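Local structure of polyketide biosynthesis 3-hydroxy-3-methylglutaryl-ACP synthase PksG (4YXQ) at residues E49-F54 and S143-F148; I78-S83 and F108-A113. The protein catalyses the aldol condensation of an acetyl group on an acyl carrier protein with a beta-ketothioester polyketide intermediate during bacillaene biosynthesis. All coordinates share one frame; numbering follows the deposited sequence.

Contact 1 of 2, residues E49-F54 and S143-F148; sequences EDPVTF and SDISRF
The N-terminal turn of helix 51-64 sits on the end of strand 137-144 in the thiolase-type fold, and two side chains of the segment 143-148 bind backbone carbonyls at and just before its start. Ser143 OG donates to Pro51 O at 2.8 Å, reaching a lone pair in the carbonyl plane with a C=O...O angle of 118°. The same hydroxyl oxygen lies 3.6 Å from Phe54 CB, against the first turn of the helix. Farther along, Arg147 NH2 gives a short, nearly straight bond of 2.6 Å to Glu49 O; the acceptor lies at the guanidinium edge, close to its plane. Bends at chi2 and chi3 bring the Arg147 group back to this carbonyl, while NH1 binds Leu46 O.

Between the two polar grips stands Ile145. Its CD1 meets Pro51 CD at 3.9 Å, the two side chains crossing at about a right angle, and also lies above the rim of one face of the Arg147 guanidinium. CG2, the other branch, comes over the rim of one face of the Phe54 ring, 4.1 Å from CD2. Asp50 is the N-cap: with CG between the backbone N and the carbonyl carbon (chi1 73°), its OD1 takes a straight bond from Thr53 N at 2.8 Å and a weak one from Val52 N. Its OD2 turns instead to Arg414 and Tyr416.

Backbone carbonyls on both sides of the N-cap residue are thus bound by side chains, and the guanidinium is held by Glu49 O and Leu46 O, with Ile145 CD1 near one face, which should restrict its rotation.

Contact 2 of 2, residues I78-S83 and F108-A113; sequences ITCSES and FEVKQA
Strands 78-80 and 108-111 run parallel in register, their axes 4.7 Å apart at closest approach and inclined by 33°. Thr79 uses both backbone groups: its N donates to Phe108 O at 3.0 Å, and its O accepts from Val110 N at 2.9 Å. A weak third bond, Ser81 N to Val110 O, follows where the strands begin to part; beyond it a water lies between Ser81 O and Ala113 O, 2.7 Å from each.

On the face with Ile78 and Cys80, Ile78 CG1 lies over the Phe108 ring in a CH-pi contact, 4.2 Å from its centroid, the two side chains pointing the same way. The CG2 branch, anti to the backbone N, turns to Val110 CG1 at 3.7 Å, and Val110 CG2 touches Cys80 SG at 3.5 Å. Past the strands, Glu82, probably the catalytic proton donor/acceptor, extends its carboxylate beside the backbone of Ala113, near Cys114; its OE2 forms a salt bridge with Arg203. Ser81 OG accepts from Ser83 N in an ST turn and is itself hydrogen-bonded to Ser143 O of strand 137-144.

This pair closes a beta-alpha-beta unit through helix 91-98, whose Leu91 and Ile95 pack on Thr79. Strand 137-144 flanks 74-80 on its other side, while Glu109 to Lys111 pair antiparallel with a strand of the second subunit, both charged side chains forming salt bridges to that chain.

In the fold
Contacts 1 and 2 have centres about 12 Å apart and share one mixed sheet, in which strand 74-80 lies between 106-111 and 137-144. Along the chain, 49-54 comes first, then both segments of contact 2, then 143-148, so the second contact forms within the sequence span of the first. They touch directly: Ser143 O and Asp144 OD1 make probable hydrogen bonds to Ser81 OG and Ser83 OG, while Pro51 packs against Ser83. Asp144 also accepts from Glu82 N, tying the backbone of this probable catalytic residue to the neighbouring strand. Contact 2 additionally leads to the dimer interface; contact 1 remains within its subunit.

Contact 1 of 2, residues E49-F54 and S143-F148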
# COMPACT_ATOMS: atom_id res chain seq x y z
N GLU A 49 -11.33 3.34 19.76
CA GLU A 49 -10.37 2.43 19.19
C GLU A 49 -10.37 2.64 17.67
O GLU A 49 -11.38 2.98 17.10
CB GLU A 49 -10.75 0.98 19.50
CG GLU A 49 -10.63 0.54 20.95
CD GLU A 49 -10.80 -0.98 21.11
OE1 GLU A 49 -9.85 -1.67 21.55
OE2 GLU A 49 -11.90 -1.48 20.78
N ASP A 50 -9.24 2.40 17.02
CA ASP A 50 -9.15 2.50 15.58
C ASP A 50 -8.04 1.57 15.06
O ASP A 50 -7.48 0.80 15.84
CB ASP A 50 -8.97 3.97 15.18
CG ASP A 50 -7.60 4.50 15.50
OD1 ASP A 50 -6.75 3.75 16.05
OD2 ASP A 50 -7.38 5.70 15.17
N PRO A 51 -7.74 1.59 13.75
CA PRO A 51 -6.71 0.64 13.31
C PRO A 51 -5.33 0.88 13.85
O PRO A 51 -4.49 -0.01 13.86
CB PRO A 51 -6.75 0.78 11.77
CG PRO A 51 -8.18 1.17 11.48
CD PRO A 51 -8.52 2.09 12.61
N VAL A 52 -5.06 2.09 14.31
CA VAL A 52 -3.79 2.38 14.95
C VAL A 52 -3.77 1.70 16.31
O VAL A 52 -2.79 1.09 16.68
CB VAL A 52 -3.60 3.89 15.16
CG1 VAL A 52 -2.31 4.14 15.92
CG2 VAL A 52 -3.65 4.63 13.83
N THR A 53 -4.84 1.90 17.06
CA THR A 53 -5.03 1.27 18.39
C THR A 53 -4.83 -0.22 18.30
O THR A 53 -4.04 -0.80 19.04
CB THR A 53 -6.46 1.61 18.87
OG1 THR A 53 -6.40 2.86 19.54
CG2 THR A 53 -7.05 0.57 19.77
N PHE A 54 -5.55 -0.84 17.38
CA PHE A 54 -5.45 -2.28 17.20
C PHE A 54 -4.03 -2.69 16.78
O PHE A 54 -3.48 -3.65 17.31
CB PHE A 54 -6.48 -2.76 16.21
CG PHE A 54 -7.82 -3.01 16.82
CD1 PHE A 54 -8.28 -4.31 16.99
CD2 PHE A 54 -8.65 -1.97 17.18
CE1 PHE A 54 -9.53 -4.56 17.52
CE2 PHE A 54 -9.89 -2.21 17.73
CZ PHE A 54 -10.33 -3.51 17.91
N SER A 143 -4.21 -4.63 10.05
CA SER A 143 -5.16 -4.10 11.01
C SER A 143 -6.44 -3.67 10.32
O SER A 143 -6.41 -2.81 9.43
CB SER A 143 -4.51 -2.93 11.73
OG SER A 143 -5.24 -2.55 12.89
N ASP A 144 -7.55 -4.25 10.72
CA ASP A 144 -8.84 -3.88 10.14
C ASP A 144 -9.95 -3.85 11.19
O ASP A 144 -9.91 -4.60 12.15
CB ASP A 144 -9.19 -4.83 9.00
CG ASP A 144 -8.52 -4.44 7.68
OD1 ASP A 144 -8.81 -3.30 7.20
OD2 ASP A 144 -7.73 -5.28 7.13
N ILE A 145 -10.93 -2.98 10.99
CA ILE A 145 -12.09 -2.92 11.87
C ILE A 145 -13.32 -2.77 11.00
O ILE A 145 -13.24 -2.37 9.85
CB ILE A 145 -12.02 -1.77 12.89
CG1 ILE A 145 -12.21 -0.44 12.19
CG2 ILE A 145 -10.69 -1.76 13.60
CD1 ILE A 145 -12.13 0.76 13.11
N SER A 146 -14.47 -3.13 11.56
CA SER A 146 -15.74 -2.99 10.87
C SER A 146 -16.58 -2.02 11.68
O SER A 146 -16.97 -2.33 12.79
CB SER A 146 -16.44 -4.36 10.76
OG SER A 146 -15.56 -5.37 10.28
N ARG A 147 -16.82 -0.84 11.13
CA ARG A 147 -17.82 0.07 11.69
C ARG A 147 -19.09 0.05 10.84
O ARG A 147 -19.08 -0.47 9.70
CB ARG A 147 -17.26 1.48 11.80
CG ARG A 147 -16.13 1.59 12.82
CD ARG A 147 -16.17 2.86 13.66
NE ARG A 147 -14.80 3.34 13.91
CZ ARG A 147 -14.10 3.16 15.02
NH1 ARG A 147 -14.58 2.51 16.07
NH2 ARG A 147 -12.88 3.65 15.09
N PHE A 148 -20.17 0.60 11.39
CA PHE A 148 -21.45 0.72 10.67
C PHE A 148 -22.16 2.04 10.96
O PHE A 148 -22.22 2.92 10.09
CB PHE A 148 -22.35 -0.46 11.01
CG PHE A 148 -21.70 -1.80 10.76
CD1 PHE A 148 -21.71 -2.37 9.49
CD2 PHE A 148 -21.06 -2.47 11.79
CE1 PHE A 148 -21.10 -3.60 9.25
CE2 PHE A 148 -20.45 -3.70 11.56
CZ PHE A 148 -20.47 -4.26 10.29

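Contact 2 of 2, residues I78-S83 and F108-A113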
# COMPACT_ATOMS: atom_id res chain seq x y z
N ILE A 78 5.30 -1.76 7.54
CA ILE A 78 4.22 -1.75 6.62
C ILE A 78 2.96 -2.07 7.37
O ILE A 78 2.90 -3.09 8.06
CB ILE A 78 4.43 -2.85 5.58
CG1 ILE A 78 5.75 -2.61 4.85
CG2 ILE A 78 3.24 -2.91 4.64
CD1 ILE A 78 6.15 -3.71 3.88
N THR A 79 1.93 -1.24 7.27
CA THR A 79 0.62 -1.63 7.81
C THR A 79 -0.37 -1.89 6.69
O THR A 79 -0.38 -1.23 5.66
CB THR A 79 0.09 -0.75 9.03
OG1 THR A 79 -1.32 -0.46 8.91
CG2 THR A 79 0.82 0.47 9.20
N CYS A 80 -1.16 -2.93 6.90
CA CYS A 80 -1.99 -3.55 5.85
C CYS A 80 -3.42 -3.42 6.30
O CYS A 80 -3.79 -3.91 7.35
CB CYS A 80 -1.60 -5.04 5.70
SG CYS A 80 0.18 -5.26 5.47
N SER A 81 -4.23 -2.74 5.50
CA SER A 81 -5.57 -2.40 5.92
C SER A 81 -6.48 -2.07 4.73
O SER A 81 -6.01 -1.82 3.62
CB SER A 81 -5.51 -1.23 6.87
OG SER A 81 -6.72 -0.99 7.53
N GLU A 82 -7.77 -2.12 4.99
CA GLU A 82 -8.79 -1.56 4.16
C GLU A 82 -9.68 -0.70 5.02
O GLU A 82 -10.80 -0.37 4.66
CB GLU A 82 -9.63 -2.64 3.48
CG GLU A 82 -10.06 -3.82 4.36
CD GLU A 82 -10.66 -4.94 3.54
OE1 GLU A 82 -9.97 -5.99 3.34
OE2 GLU A 82 -11.79 -4.75 3.04
N SER A 83 -9.13 -0.26 6.14
CA SER A 83 -9.83 0.61 7.09
C SER A 83 -9.05 1.90 7.25
O SER A 83 -8.99 2.46 8.34
CB SER A 83 -9.94 -0.11 8.43
OG SER A 83 -10.41 -1.43 8.21
N PHE A 108 4.93 2.82 5.45
CA PHE A 108 3.81 3.04 4.54
C PHE A 108 2.70 2.02 4.77
O PHE A 108 2.81 1.16 5.64
CB PHE A 108 4.28 3.04 3.07
CG PHE A 108 5.03 1.81 2.65
CD1 PHE A 108 4.39 0.77 2.03
CD2 PHE A 108 6.41 1.72 2.84
CE1 PHE A 108 5.09 -0.36 1.61
CE2 PHE A 108 7.13 0.58 2.43
CZ PHE A 108 6.46 -0.45 1.80
N GLU A 109 1.65 2.12 3.96
CA GLU A 109 0.45 1.30 4.07
C GLU A 109 0.22 0.58 2.75
O GLU A 109 0.38 1.18 1.69
CB GLU A 109 -0.69 2.26 4.37
CG GLU A 109 -2.04 1.67 4.65
CD GLU A 109 -3.04 2.73 5.11
OE1 GLU A 109 -2.67 3.58 5.96
OE2 GLU A 109 -4.20 2.71 4.61
N VAL A 110 -0.14 -0.70 2.80
CA VAL A 110 -0.52 -1.40 1.58
C VAL A 110 -1.99 -1.75 1.58
O VAL A 110 -2.58 -2.00 2.62
CB VAL A 110 0.31 -2.68 1.30
CG1 VAL A 110 1.80 -2.38 1.27
CG2 VAL A 110 0.02 -3.76 2.32
N LYS A 111 -2.59 -1.78 0.39
CA LYS A 111 -4.02 -2.05 0.26
C LYS A 111 -4.42 -2.84 -0.99
O LYS A 111 -4.23 -2.40 -2.12
CB LYS A 111 -4.80 -0.73 0.30
CG LYS A 111 -6.19 -0.82 -0.31
CD LYS A 111 -6.40 0.28 -1.35
CE LYS A 111 -6.54 1.64 -0.69
NZ LYS A 111 -6.90 2.70 -1.68
N GLN A 112 -4.99 -4.02 -0.75
CA GLN A 112 -5.63 -4.88 -1.80
C GLN A 112 -6.66 -5.76 -1.12
O GLN A 112 -6.53 -6.97 -1.10
CB GLN A 112 -4.61 -5.79 -2.50
CG GLN A 112 -4.97 -6.29 -3.89
CD GLN A 112 -6.45 -6.19 -4.27
OE1 GLN A 112 -7.25 -7.08 -3.97
NE2 GLN A 112 -6.81 -5.11 -4.93
N ALA A 113 -7.69 -5.16 -0.53
CA ALA A 113 -8.68 -5.94 0.19
C ALA A 113 -8.03 -6.79 1.29
O ALA A 113 -7.21 -6.28 2.06
CB ALA A 113 -9.46 -6.83 -0.77
O HOH W 1 -6.47 -3.67 1.75